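Local coordinates for protein putative dehydrogenase (Pseudarthrobacter phenanthrenivorans, PDB 6A3F) that oxidises levoglucosan to 3-dehydrolevoglucosan with NAD(+) as a homotetrameric dehydrogenase of the Gfo/Idh/MocA family, at residues R291-T296 with F308-R312; V159-K163 with M217-L221; S176-L182 with V279-T285; A44-F49 with I360-H364; T302-I306 with Q317-A321. One frame throughout, in Å; residues are numbered along the deposited sequence.

Interaction 1 (R291-T296 with F308-R312); sequences RNNYIT and FNYER
Arg291 reaches Glu311 through a water, which accepts from Arg291 NH1 and donates to Glu311 OE1; its guanidinium lies flat against one face of the Tyr294 ring and also makes a salt bridge to Glu298 of the third subunit. At Asn292 and Asn293 two consecutive backbone N-H groups converge on Glu311 OE2: Asn292 N arrives at 2.9 Å nearly along the C-O direction, Asn293 N at 2.9 Å on the anti side and straighter, at 165°. With OE2 gripped twice and OE1 held by the water, both carboxylate oxygens are engaged. The Asn293 amide stands at 89° to the Tyr310 ring. Tyr294 swings away from its own N (chi1 -168°), bringing CD1 to 3.4 Å from Asn309 OD1, while Thr296 CG2 covers the ring's other face. Asn309 OD1 is tied down by Glu311 N in an Asx turn. Ile295 O takes Tyr310 N at 2.9 Å, and the two side chains run side by side. Thr296 and Asn309 form a non-hydrogen-bonded antiparallel pair. This is the open end of the 294-301/304-309 beta hairpin, beside the levoglucosan site: Asn293 OD1 bonds Tyr181 OH, and ND2 bonds Tyr153 OH, a levoglucosan-binding residue.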
# COMPACT_ATOMS: atom_id res chain seq x y z
N ARG B 291 -7.95 -13.09 2.55
CA ARG B 291 -6.56 -13.47 2.81
C ARG B 291 -6.32 -14.77 2.05
O ARG B 291 -7.07 -15.74 2.22
CB ARG B 291 -6.23 -13.65 4.31
CG ARG B 291 -6.47 -12.38 5.12
CD ARG B 291 -5.66 -11.20 4.63
NE ARG B 291 -5.68 -10.01 5.49
CZ ARG B 291 -5.17 -8.83 5.16
NH1 ARG B 291 -4.71 -8.60 3.93
NH2 ARG B 291 -5.12 -7.87 6.08
N ASN B 292 -5.32 -14.75 1.14
CA ASN B 292 -5.02 -15.85 0.26
C ASN B 292 -3.84 -16.69 0.76
O ASN B 292 -3.99 -17.87 0.98
CB ASN B 292 -4.73 -15.31 -1.14
CG ASN B 292 -5.72 -14.23 -1.51
OD1 ASN B 292 -5.41 -13.02 -1.46
ND2 ASN B 292 -6.91 -14.67 -1.86
N ASN B 293 -2.64 -16.07 0.86
CA ASN B 293 -1.45 -16.74 1.26
C ASN B 293 -0.65 -15.74 2.10
O ASN B 293 0.49 -15.42 1.82
CB ASN B 293 -0.66 -17.32 0.09
CG ASN B 293 0.22 -18.48 0.51
OD1 ASN B 293 -0.24 -19.39 1.22
ND2 ASN B 293 1.48 -18.48 0.11
N TYR B 294 -1.37 -15.18 3.06
CA TYR B 294 -0.96 -14.01 3.81
C TYR B 294 -0.08 -14.45 4.98
O TYR B 294 -0.54 -14.50 6.13
CB TYR B 294 -2.18 -13.23 4.25
CG TYR B 294 -1.97 -11.85 4.80
CD1 TYR B 294 -1.48 -10.81 4.01
CD2 TYR B 294 -2.28 -11.57 6.12
CE1 TYR B 294 -1.31 -9.54 4.52
CE2 TYR B 294 -2.14 -10.29 6.64
CZ TYR B 294 -1.66 -9.27 5.84
OH TYR B 294 -1.51 -8.05 6.42
N ILE B 295 1.18 -14.71 4.65
CA ILE B 295 2.21 -15.03 5.64
C ILE B 295 2.90 -13.72 6.03
O ILE B 295 3.45 -13.03 5.15
CB ILE B 295 3.25 -16.01 5.11
CG1 ILE B 295 2.62 -17.11 4.25
CG2 ILE B 295 4.08 -16.53 6.28
CD1 ILE B 295 3.63 -18.01 3.60
N THR B 296 2.81 -13.34 7.29
CA THR B 296 3.38 -12.03 7.72
C THR B 296 4.24 -12.20 8.96
O THR B 296 4.07 -13.17 9.77
CB THR B 296 2.28 -11.01 8.03
OG1 THR B 296 1.65 -11.36 9.26
CG2 THR B 296 1.26 -10.96 6.90
N PHE B 308 7.05 -8.07 7.01
CA PHE B 308 7.08 -8.87 5.79
C PHE B 308 5.66 -9.35 5.51
O PHE B 308 4.91 -9.62 6.45
CB PHE B 308 7.98 -10.10 5.93
CG PHE B 308 7.92 -11.09 4.79
CD1 PHE B 308 8.44 -10.78 3.54
CD2 PHE B 308 7.38 -12.35 4.97
CE1 PHE B 308 8.37 -11.67 2.49
CE2 PHE B 308 7.35 -13.26 3.92
CZ PHE B 308 7.86 -12.93 2.70
N ASN B 309 5.34 -9.47 4.23
CA ASN B 309 4.05 -9.95 3.70
C ASN B 309 4.33 -10.79 2.44
O ASN B 309 4.70 -10.25 1.39
CB ASN B 309 3.08 -8.81 3.41
CG ASN B 309 1.87 -9.19 2.58
OD1 ASN B 309 1.53 -10.38 2.49
ND2 ASN B 309 1.12 -8.19 2.08
N TYR B 310 4.17 -12.11 2.55
CA TYR B 310 4.44 -13.01 1.45
C TYR B 310 3.53 -12.74 0.23
O TYR B 310 3.91 -13.05 -0.89
CB TYR B 310 4.33 -14.49 1.86
CG TYR B 310 4.73 -15.39 0.72
CD1 TYR B 310 6.05 -15.74 0.52
CD2 TYR B 310 3.79 -15.88 -0.17
CE1 TYR B 310 6.44 -16.51 -0.56
CE2 TYR B 310 4.16 -16.58 -1.30
CZ TYR B 310 5.49 -16.93 -1.47
OH TYR B 310 5.86 -17.68 -2.53
N GLU B 311 2.34 -12.19 0.40
CA GLU B 311 1.53 -11.85 -0.79
C GLU B 311 2.25 -10.79 -1.65
O GLU B 311 1.90 -10.63 -2.86
CB GLU B 311 0.15 -11.36 -0.39
CG GLU B 311 -0.67 -12.47 0.28
CD GLU B 311 -2.17 -12.22 0.46
OE1 GLU B 311 -2.55 -11.06 0.63
OE2 GLU B 311 -2.96 -13.23 0.38
N ARG B 312 3.18 -10.05 -1.03
CA ARG B 312 4.09 -9.11 -1.71
C ARG B 312 5.56 -9.51 -1.40
O ARG B 312 6.37 -8.73 -0.84
CB ARG B 312 3.77 -7.71 -1.22
CG ARG B 312 2.46 -7.13 -1.74
CD ARG B 312 2.13 -5.81 -1.09
NE ARG B 312 0.86 -5.35 -1.67
CZ ARG B 312 0.20 -4.29 -1.23
NH1 ARG B 312 0.56 -3.75 -0.08
NH2 ARG B 312 -0.83 -3.79 -1.91
O HOH W 1 -4.95 -10.18 1.40

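Interaction 2 (V159-K163 with M217-L221); sequences VALAK and MARYL
One face of the Tyr220 ring carries the aliphatic part of Lys163: CD sits 4.2 Å from the ring centroid, a CH-pi contact displaced toward the rim, with Lys163 CG 3.5 Å from Tyr220 CZ. Ala160 CA comes up at the edge of the ring, 3.8 Å from Tyr220 OH, and Val159 CG1 meets Tyr220 CE2 at 4.1 Å. The lysine can lie along the ring because its chain bends at chi2 and then runs out extended. This carries Lys163 NZ past the ring to Tyr220 O, 2.7 Å away. The ammonium meets that carbonyl almost head-on, and a salt bridge to Glu167 gives it a second partner. These are helices 157-167 and 206-221 of the substrate-binding alpha/beta domain, packed side by side on one face of its large sheet; their short segments run 10.5 Å apart with directions 35° from parallel. On the sheet side, Leu221 CD2 fits against Ala162 CB and lies 3.7 Å from Lys163 N, and the side chains of Leu221 and Ala162 both rest on Phe297. Met217 CE reaches Val159 CG2 at 4.3 Å, while the same methionine packs against Tyr153, a levoglucosan-binding residue.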
# COMPACT_ATOMS: atom_id res chain seq x y z
N VAL B 159 12.95 -12.77 3.43
CA VAL B 159 13.02 -13.35 4.76
C VAL B 159 14.50 -13.59 5.16
O VAL B 159 14.89 -13.26 6.30
CB VAL B 159 12.19 -14.65 4.82
CG1 VAL B 159 12.33 -15.31 6.21
CG2 VAL B 159 10.74 -14.34 4.46
N ALA B 160 15.30 -14.08 4.24
CA ALA B 160 16.76 -14.20 4.47
C ALA B 160 17.39 -12.81 4.66
O ALA B 160 18.34 -12.68 5.40
CB ALA B 160 17.41 -14.91 3.33
N LEU B 161 16.88 -11.79 3.97
CA LEU B 161 17.32 -10.40 4.18
C LEU B 161 17.00 -9.94 5.61
O LEU B 161 17.80 -9.24 6.26
CB LEU B 161 16.61 -9.50 3.16
CG LEU B 161 16.96 -8.01 3.27
CD1 LEU B 161 18.46 -7.81 3.07
CD2 LEU B 161 16.21 -7.21 2.22
N ALA B 162 15.81 -10.24 6.10
CA ALA B 162 15.44 -9.93 7.51
C ALA B 162 16.45 -10.56 8.48
O ALA B 162 16.93 -9.94 9.46
CB ALA B 162 14.05 -10.44 7.81
N LYS B 163 16.78 -11.81 8.18
CA LYS B 163 17.77 -12.52 9.02
C LYS B 163 19.13 -11.81 8.98
O LYS B 163 19.78 -11.62 10.04
CB LYS B 163 17.91 -13.97 8.56
CG LYS B 163 18.98 -14.79 9.25
CD LYS B 163 18.67 -15.03 10.70
CE LYS B 163 19.58 -16.09 11.32
NZ LYS B 163 19.19 -16.32 12.73
N MET B 217 9.68 -19.61 10.89
CA MET B 217 10.20 -18.23 10.78
C MET B 217 10.55 -17.63 12.15
O MET B 217 11.53 -16.94 12.23
CB MET B 217 9.23 -17.29 10.07
CG MET B 217 9.18 -17.54 8.62
SD MET B 217 8.13 -16.34 7.70
CE MET B 217 8.07 -17.24 6.15
N ALA B 218 9.73 -17.84 13.16
CA ALA B 218 10.01 -17.32 14.50
C ALA B 218 11.31 -17.93 15.04
O ALA B 218 12.13 -17.22 15.62
CB ALA B 218 8.87 -17.58 15.41
N ARG B 219 11.51 -19.24 14.80
CA ARG B 219 12.73 -19.89 15.31
C ARG B 219 13.95 -19.33 14.55
O ARG B 219 15.02 -19.10 15.13
CB ARG B 219 12.60 -21.40 15.17
CG ARG B 219 11.67 -22.04 16.19
CD ARG B 219 11.74 -23.57 16.04
NE ARG B 219 13.02 -24.08 16.48
CZ ARG B 219 13.99 -24.56 15.69
NH1 ARG B 219 13.84 -24.66 14.38
NH2 ARG B 219 15.14 -24.92 16.24
N TYR B 220 13.77 -19.09 13.26
CA TYR B 220 14.88 -18.64 12.37
C TYR B 220 15.31 -17.21 12.72
O TYR B 220 16.51 -16.88 12.78
CB TYR B 220 14.43 -18.81 10.91
CG TYR B 220 15.36 -18.31 9.83
CD1 TYR B 220 16.70 -18.69 9.78
CD2 TYR B 220 14.91 -17.43 8.86
CE1 TYR B 220 17.55 -18.24 8.78
CE2 TYR B 220 15.74 -16.99 7.83
CZ TYR B 220 17.06 -17.39 7.80
OH TYR B 220 17.87 -16.95 6.79
N LEU B 221 14.36 -16.33 12.89
CA LEU B 221 14.62 -14.92 13.01
C LEU B 221 14.77 -14.53 14.48
O LEU B 221 15.46 -13.52 14.73
CB LEU B 221 13.45 -14.12 12.39
CG LEU B 221 13.21 -14.37 10.90
CD1 LEU B 221 11.90 -13.72 10.46
CD2 LEU B 221 14.37 -13.88 10.06

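Interaction 3 (S176-L182 with V279-T285)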
# COMPACT_ATOMS: atom_id res chain seq x y z
N SER B 176 9.95 -8.20 20.48
CA SER B 176 8.60 -8.65 20.25
C SER B 176 8.47 -9.11 18.79
O SER B 176 9.03 -8.53 17.86
CB SER B 176 7.62 -7.56 20.63
OG SER B 176 6.31 -8.06 20.86
N PHE B 177 7.73 -10.23 18.62
CA PHE B 177 7.47 -10.86 17.33
C PHE B 177 5.97 -11.12 17.19
O PHE B 177 5.31 -11.60 18.12
CB PHE B 177 8.26 -12.18 17.19
CG PHE B 177 7.91 -13.05 15.99
CD1 PHE B 177 6.82 -13.90 16.02
CD2 PHE B 177 8.64 -12.98 14.81
CE1 PHE B 177 6.48 -14.66 14.91
CE2 PHE B 177 8.33 -13.78 13.73
CZ PHE B 177 7.24 -14.61 13.77
N ARG B 178 5.45 -10.80 16.01
CA ARG B 178 4.05 -11.08 15.62
C ARG B 178 4.16 -11.84 14.30
O ARG B 178 4.77 -11.31 13.37
CB ARG B 178 3.21 -9.79 15.50
CG ARG B 178 1.82 -9.98 14.87
CD ARG B 178 0.96 -11.00 15.66
NE ARG B 178 -0.41 -11.06 15.16
CZ ARG B 178 -1.39 -11.79 15.67
NH1 ARG B 178 -1.19 -12.52 16.77
NH2 ARG B 178 -2.55 -11.77 15.03
N GLY B 179 3.57 -13.02 14.20
CA GLY B 179 3.57 -13.71 12.91
C GLY B 179 2.21 -14.29 12.59
O GLY B 179 1.50 -14.77 13.50
N THR B 180 1.81 -14.20 11.31
CA THR B 180 0.49 -14.71 10.95
C THR B 180 0.56 -15.50 9.64
O THR B 180 1.46 -15.33 8.84
CB THR B 180 -0.60 -13.65 10.84
OG1 THR B 180 -0.42 -12.87 9.66
CG2 THR B 180 -0.77 -12.82 12.10
N TYR B 181 -0.43 -16.40 9.48
CA TYR B 181 -0.63 -17.05 8.23
C TYR B 181 -2.14 -17.14 8.04
O TYR B 181 -2.82 -17.96 8.65
CB TYR B 181 0.06 -18.41 8.18
CG TYR B 181 0.31 -18.99 6.80
CD1 TYR B 181 -0.57 -18.81 5.75
CD2 TYR B 181 1.43 -19.74 6.56
CE1 TYR B 181 -0.31 -19.35 4.48
CE2 TYR B 181 1.68 -20.31 5.33
CZ TYR B 181 0.79 -20.15 4.29
OH TYR B 181 1.11 -20.73 3.08
N LEU B 182 -2.67 -16.22 7.25
CA LEU B 182 -4.14 -16.13 7.06
C LEU B 182 -4.50 -16.59 5.63
O LEU B 182 -3.88 -16.18 4.64
CB LEU B 182 -4.59 -14.69 7.32
CG LEU B 182 -4.11 -14.00 8.60
CD1 LEU B 182 -4.76 -12.64 8.74
CD2 LEU B 182 -4.45 -14.83 9.84
N VAL B 279 9.11 -11.73 23.55
CA VAL B 279 7.74 -12.18 23.61
C VAL B 279 7.17 -12.17 22.19
O VAL B 279 7.74 -11.59 21.28
CB VAL B 279 6.86 -11.34 24.55
CG1 VAL B 279 7.31 -11.38 26.02
CG2 VAL B 279 6.74 -9.89 24.07
N GLY B 280 6.07 -12.86 21.99
CA GLY B 280 5.43 -12.78 20.68
C GLY B 280 4.11 -13.52 20.61
O GLY B 280 3.57 -14.04 21.59
N SER B 281 3.61 -13.64 19.39
CA SER B 281 2.34 -14.30 19.16
C SER B 281 2.29 -14.73 17.68
O SER B 281 2.96 -14.12 16.85
CB SER B 281 1.14 -13.47 19.57
OG SER B 281 0.88 -12.36 18.72
N VAL B 282 1.63 -15.87 17.45
CA VAL B 282 1.41 -16.46 16.13
C VAL B 282 -0.10 -16.73 15.97
O VAL B 282 -0.77 -17.22 16.92
CB VAL B 282 2.24 -17.75 15.92
CG1 VAL B 282 1.70 -18.56 14.74
CG2 VAL B 282 3.71 -17.45 15.75
N GLU B 283 -0.66 -16.35 14.83
CA GLU B 283 -2.06 -16.60 14.55
C GLU B 283 -2.13 -17.17 13.15
O GLU B 283 -1.52 -16.58 12.20
CB GLU B 283 -2.91 -15.33 14.65
CG GLU B 283 -4.37 -15.49 14.35
CD GLU B 283 -5.18 -14.23 14.66
OE1 GLU B 283 -4.80 -13.46 15.64
OE2 GLU B 283 -6.16 -14.01 13.91
N ALA B 284 -2.91 -18.23 12.99
CA ALA B 284 -3.13 -18.80 11.63
C ALA B 284 -4.60 -19.19 11.50
O ALA B 284 -5.22 -19.60 12.49
CB ALA B 284 -2.16 -19.93 11.35
N THR B 285 -5.16 -19.06 10.29
CA THR B 285 -6.54 -19.42 10.05
C THR B 285 -6.72 -19.80 8.57
O THR B 285 -6.01 -19.33 7.67
CB THR B 285 -7.49 -18.28 10.46
OG1 THR B 285 -8.82 -18.78 10.47
CG2 THR B 285 -7.40 -17.07 9.53
O HOH W 2 2.79 -10.52 18.99
O HOH W 3 -3.44 -13.53 18.10
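Strands 176-182 and 279-285 lie side by side as the parallel pair within the large, otherwise antiparallel sheet of the substrate-binding domain. Phe177 N gives to Val279 O, Gly179 N to Ser281 O and Tyr181 N to Glu283 O; the Gly179 and Tyr181 carbonyls accept from Glu283 N and Thr285 N, and Phe177 O from Ser281 N, though that carbonyl is less surely placed. A water donates to Phe177 O and also bonds Ser281 OG, 2.7 Å from it. The N-H groups of Arg178, Thr180 and Leu182 lie on the far side, where these residues pair with strand 294-301.

Arg178 dominates the face it shares with Ser281 and Glu283. A bend at chi2 (59°) turns its guanidinium across the neighbouring strand, where NH1 gives to Ser281 OG at 2.8 Å and NH2 makes a salt bridge to Glu283 OE1 at 2.9 Å. Both acceptors lie near the guanidinium plane, but OE1 is met from above its carboxylate, the two planes standing 83° apart. On the same face, to either side of Arg178 along the strand, Ser176 OG bonds Glu267 of the third subunit and Thr180 OG1 bonds Thr296; Thr285 OG1 bonds Glu267 of its own chain. On the opposite face Phe177 CE1 meets Val282 CG2. Back at the arginine, one water accepts from Arg178 NH1 at 2.8 Å and donates to Glu283 OE1, also at 2.8 Å.

Interaction 4 (A44-F49 with I360-H364); sequences AMPMFF and IIEAH
Phe49 and His364 stack face to face, ring centroids 3.9 Å apart and planes only 11° from parallel. The overlap is displaced, so that His364 CG lies over the rim of the phenylalanine and Phe49 CB lies over the imidazole, 3.2 Å from His364 CD2. The histidine points CG away from its own backbone N (chi1 -178°), which projects the ring off the helix and over Phe49.

Two CH-pi contacts add to this. His364 CB also lies over the Phe49 face, while Ile360 CD1 sits over the face of the Phe48 ring, 4.2 Å from its centroid. The sulfur of Met45 takes a different approach: SD lies in the plane of the imidazole at its edge, 5.1 Å from the His364 ring centroid. The bend at chi2 brings SD there, and the one at chi3 turns CE toward Ala363 O.

The remaining contacts are apolar, most of them made by Ile360. CD1, besides covering the Phe48 face, touches Ala44 CB at 3.6 Å; CG2 is wedged among Met45, Phe48 and Phe49, lying 3.8 Å from Met45 CA and near the edge of the Phe49 ring. Ile361 CG1 meets that ring at its edge too, 4.2 Å from Phe49 CZ. No hydrogen bond joins the segments.

The axes of the short helical segments 44-48 and 360-364 cross at -83°, 9.1 Å apart, and Phe48 makes a cation-pi contact with Lys36 of the second subunit. The first helix, 35-48, follows the opening strand and glycine-rich turn of the NAD-binding Rossmann fold; helix 355-371, from late in the chain, packs across its C-terminal end.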
# COMPACT_ATOMS: atom_id res chain seq x y z
N ALA B 44 15.62 -26.62 -12.51
CA ALA B 44 16.10 -25.25 -12.65
C ALA B 44 17.25 -24.95 -11.71
O ALA B 44 17.94 -24.02 -12.02
CB ALA B 44 15.00 -24.23 -12.42
N MET B 45 17.43 -25.67 -10.59
CA MET B 45 18.43 -25.26 -9.61
C MET B 45 19.82 -25.09 -10.26
O MET B 45 20.43 -24.07 -10.05
CB MET B 45 18.50 -26.20 -8.41
CG MET B 45 19.54 -25.76 -7.40
SD MET B 45 21.16 -26.45 -7.79
CE MET B 45 20.94 -28.08 -7.06
N PRO B 46 20.33 -26.05 -11.05
CA PRO B 46 21.66 -25.75 -11.64
C PRO B 46 21.66 -24.62 -12.70
O PRO B 46 22.71 -24.02 -12.98
CB PRO B 46 22.07 -27.10 -12.23
CG PRO B 46 20.76 -27.77 -12.56
CD PRO B 46 19.84 -27.38 -11.44
N MET B 47 20.54 -24.34 -13.33
CA MET B 47 20.44 -23.21 -14.24
C MET B 47 20.71 -21.92 -13.46
O MET B 47 21.31 -21.01 -14.01
CB MET B 47 19.07 -23.08 -14.90
CG MET B 47 18.58 -24.33 -15.59
SD MET B 47 16.92 -24.04 -16.26
CE MET B 47 16.54 -25.59 -17.09
N PHE B 48 20.24 -21.87 -12.22
CA PHE B 48 20.28 -20.64 -11.41
C PHE B 48 21.61 -20.50 -10.69
O PHE B 48 22.15 -19.40 -10.56
CB PHE B 48 19.11 -20.64 -10.42
CG PHE B 48 17.79 -20.21 -11.05
CD1 PHE B 48 17.39 -20.71 -12.27
CD2 PHE B 48 16.95 -19.32 -10.42
CE1 PHE B 48 16.19 -20.32 -12.85
CE2 PHE B 48 15.76 -18.91 -11.01
CZ PHE B 48 15.38 -19.41 -12.22
N PHE B 49 22.11 -21.63 -10.19
CA PHE B 49 23.28 -21.62 -9.34
C PHE B 49 24.34 -22.51 -10.00
O PHE B 49 24.25 -23.74 -9.91
CB PHE B 49 22.91 -22.16 -7.97
CG PHE B 49 21.99 -21.31 -7.14
CD1 PHE B 49 22.49 -20.31 -6.33
CD2 PHE B 49 20.62 -21.51 -7.17
CE1 PHE B 49 21.66 -19.55 -5.53
CE2 PHE B 49 19.79 -20.73 -6.38
CZ PHE B 49 20.31 -19.77 -5.53
N ILE B 360 13.66 -23.56 -5.55
CA ILE B 360 14.95 -23.61 -6.24
C ILE B 360 16.10 -23.31 -5.25
O ILE B 360 17.16 -24.01 -5.26
CB ILE B 360 14.96 -22.69 -7.49
CG1 ILE B 360 14.04 -23.22 -8.60
CG2 ILE B 360 16.37 -22.54 -8.03
CD1 ILE B 360 13.72 -22.23 -9.66
N ILE B 361 15.90 -22.34 -4.39
CA ILE B 361 16.89 -21.95 -3.40
C ILE B 361 17.03 -23.07 -2.37
O ILE B 361 18.14 -23.45 -1.99
CB ILE B 361 16.49 -20.63 -2.72
CG1 ILE B 361 16.53 -19.48 -3.71
CG2 ILE B 361 17.39 -20.32 -1.54
CD1 ILE B 361 15.84 -18.26 -3.19
N GLU B 362 15.89 -23.60 -1.93
CA GLU B 362 15.86 -24.75 -1.02
C GLU B 362 16.70 -25.91 -1.58
O GLU B 362 17.59 -26.44 -0.88
CB GLU B 362 14.39 -25.12 -0.77
CG GLU B 362 14.16 -26.25 0.22
CD GLU B 362 12.68 -26.57 0.35
OE1 GLU B 362 12.07 -26.90 -0.71
OE2 GLU B 362 12.16 -26.45 1.49
N ALA B 363 16.44 -26.29 -2.82
CA ALA B 363 17.17 -27.39 -3.47
C ALA B 363 18.66 -27.07 -3.61
O ALA B 363 19.54 -27.96 -3.44
CB ALA B 363 16.52 -27.73 -4.78
N HIS B 364 18.99 -25.81 -3.92
CA HIS B 364 20.40 -25.44 -3.96
C HIS B 364 21.08 -25.73 -2.63
O HIS B 364 22.21 -26.30 -2.60
CB HIS B 364 20.57 -23.95 -4.32
CG HIS B 364 22.01 -23.54 -4.41
ND1 HIS B 364 22.60 -22.66 -3.54
CD2 HIS B 364 22.99 -23.93 -5.25
CE1 HIS B 364 23.89 -22.53 -3.84
NE2 HIS B 364 24.15 -23.31 -4.87

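Interaction 5 (T302-I306 with Q317-A321)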
# COMPACT_ATOMS: atom_id res chain seq x y z
N THR B 302 15.25 -3.11 19.45
CA THR B 302 15.51 -1.88 20.19
C THR B 302 15.90 -0.74 19.24
O THR B 302 15.83 0.43 19.66
CB THR B 302 16.58 -2.10 21.28
OG1 THR B 302 17.71 -2.62 20.59
CG2 THR B 302 16.10 -3.06 22.34
N GLU B 303 16.38 -1.05 18.03
CA GLU B 303 16.89 -0.01 17.10
C GLU B 303 16.20 -0.06 15.73
O GLU B 303 16.67 0.59 14.77
CB GLU B 303 18.39 -0.20 16.87
CG GLU B 303 19.17 -0.24 18.17
CD GLU B 303 19.19 1.08 18.90
OE1 GLU B 303 18.87 2.10 18.26
OE2 GLU B 303 19.54 1.08 20.11
N GLY B 304 15.11 -0.77 15.63
CA GLY B 304 14.38 -0.79 14.37
C GLY B 304 13.32 -1.87 14.34
O GLY B 304 13.13 -2.62 15.32
N SER B 305 12.62 -1.93 13.21
CA SER B 305 11.52 -2.89 13.04
C SER B 305 11.56 -3.44 11.60
O SER B 305 12.06 -2.79 10.65
CB SER B 305 10.18 -2.23 13.33
OG SER B 305 10.01 -1.75 14.64
N ILE B 306 11.01 -4.66 11.40
CA ILE B 306 10.98 -5.33 10.14
C ILE B 306 9.58 -5.93 9.97
O ILE B 306 9.08 -6.52 10.90
CB ILE B 306 12.01 -6.46 10.04
CG1 ILE B 306 13.45 -5.94 10.26
CG2 ILE B 306 11.89 -7.18 8.71
CD1 ILE B 306 14.43 -7.05 10.54
N GLN B 317 9.91 -4.60 4.47
CA GLN B 317 9.84 -3.29 5.05
C GLN B 317 10.77 -3.23 6.27
O GLN B 317 10.71 -4.12 7.14
CB GLN B 317 8.41 -2.91 5.41
CG GLN B 317 7.51 -2.90 4.19
CD GLN B 317 6.09 -2.54 4.53
OE1 GLN B 317 5.17 -3.33 4.32
NE2 GLN B 317 5.89 -1.35 5.05
N VAL B 318 11.54 -2.16 6.37
CA VAL B 318 12.44 -2.01 7.54
C VAL B 318 12.52 -0.55 7.94
O VAL B 318 12.63 0.29 7.08
CB VAL B 318 13.84 -2.59 7.29
CG1 VAL B 318 14.55 -2.02 6.07
CG2 VAL B 318 14.71 -2.53 8.55
N ALA B 319 12.41 -0.29 9.25
CA ALA B 319 12.48 1.03 9.81
C ALA B 319 13.68 1.06 10.75
O ALA B 319 13.72 0.22 11.63
CB ALA B 319 11.19 1.37 10.54
N PHE B 320 14.64 1.96 10.49
CA PHE B 320 15.81 2.17 11.35
C PHE B 320 15.63 3.39 12.25
O PHE B 320 15.41 4.53 11.82
CB PHE B 320 17.08 2.25 10.50
CG PHE B 320 17.35 1.03 9.67
CD1 PHE B 320 17.69 -0.18 10.28
CD2 PHE B 320 17.21 1.07 8.29
CE1 PHE B 320 17.97 -1.29 9.52
CE2 PHE B 320 17.46 -0.06 7.53
CZ PHE B 320 17.85 -1.24 8.14
N ALA B 321 15.80 3.15 13.56
CA ALA B 321 15.76 4.18 14.57
C ALA B 321 16.84 5.25 14.30
O ALA B 321 16.65 6.38 14.64
CB ALA B 321 15.94 3.60 15.96
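The strand segments 304-306 and 317-320 run antiparallel, 177° between their directions and 4.7 Å apart, with Ser305 and Ala319 as the hydrogen-bonded pair, N to O at 2.9 Å both ways, flanked by the non-hydrogen-bonded pairs Gly304-Phe320 and Ile306-Val318.

On the face shared by Ile306 and Val318 the two side chains lie alongside and point the same way, Ile306 CG1 4.0 Å from Val318 CG2. The same valine methyl, placed opposite the residue's own N, lies over one face of the Phe320 ring near its rim. Beneath these side chains the backbones add a CA-H contact, Ile306 CA approaching Gln317 O at 3.2 Å. This is a beta hairpin, 304-309 with 315-320, toward one end of the large sheet of the substrate-binding domain, and helix 157-167 covers this face through Ala162 and Ile166 on Ile306 and Tyr165 on Val318.

Ser305 and Ala319 face the other way, toward the third subunit: Ser305 OG is hydrogen-bonded to His289 O of that subunit, and the same histidine packs on Ala319.

At the loop end a further backbone bond, Ala321 N to Glu303 O at 3.0 Å, closes the ladder; here the donor sits well above the carbonyl plane, 48° out of it, as the chain on both sides turns out of strand geometry. Ala321 CB rests against Glu303 O at 3.3 Å, with Glu303 OE1 4.0 Å from Ala321 CB.

Overall arrangement
From the N terminus, helix 35-48 waits longest for its partner: interaction 4 closes only at 360-364, and the other four contacts all fall within that span, so it joins the Rossmann domain to a late helix. Interaction 2 opens next and crosses interaction 3, because strand 176-182 begins before helix 206-221 arrives and pairs only after it. Interactions 1 and 5 follow both and cross each other, sharing strand 304-309. Interactions 1, 3 and 5 all belong to the large sheet of the substrate-binding domain, with interaction 2 packed on it and touching all three. Thr180 and Thr296 connect interactions 3 and 1. Interaction 4 touches none of the others; its nearest neighbour is interaction 2, about 7 Å away between nearest atoms.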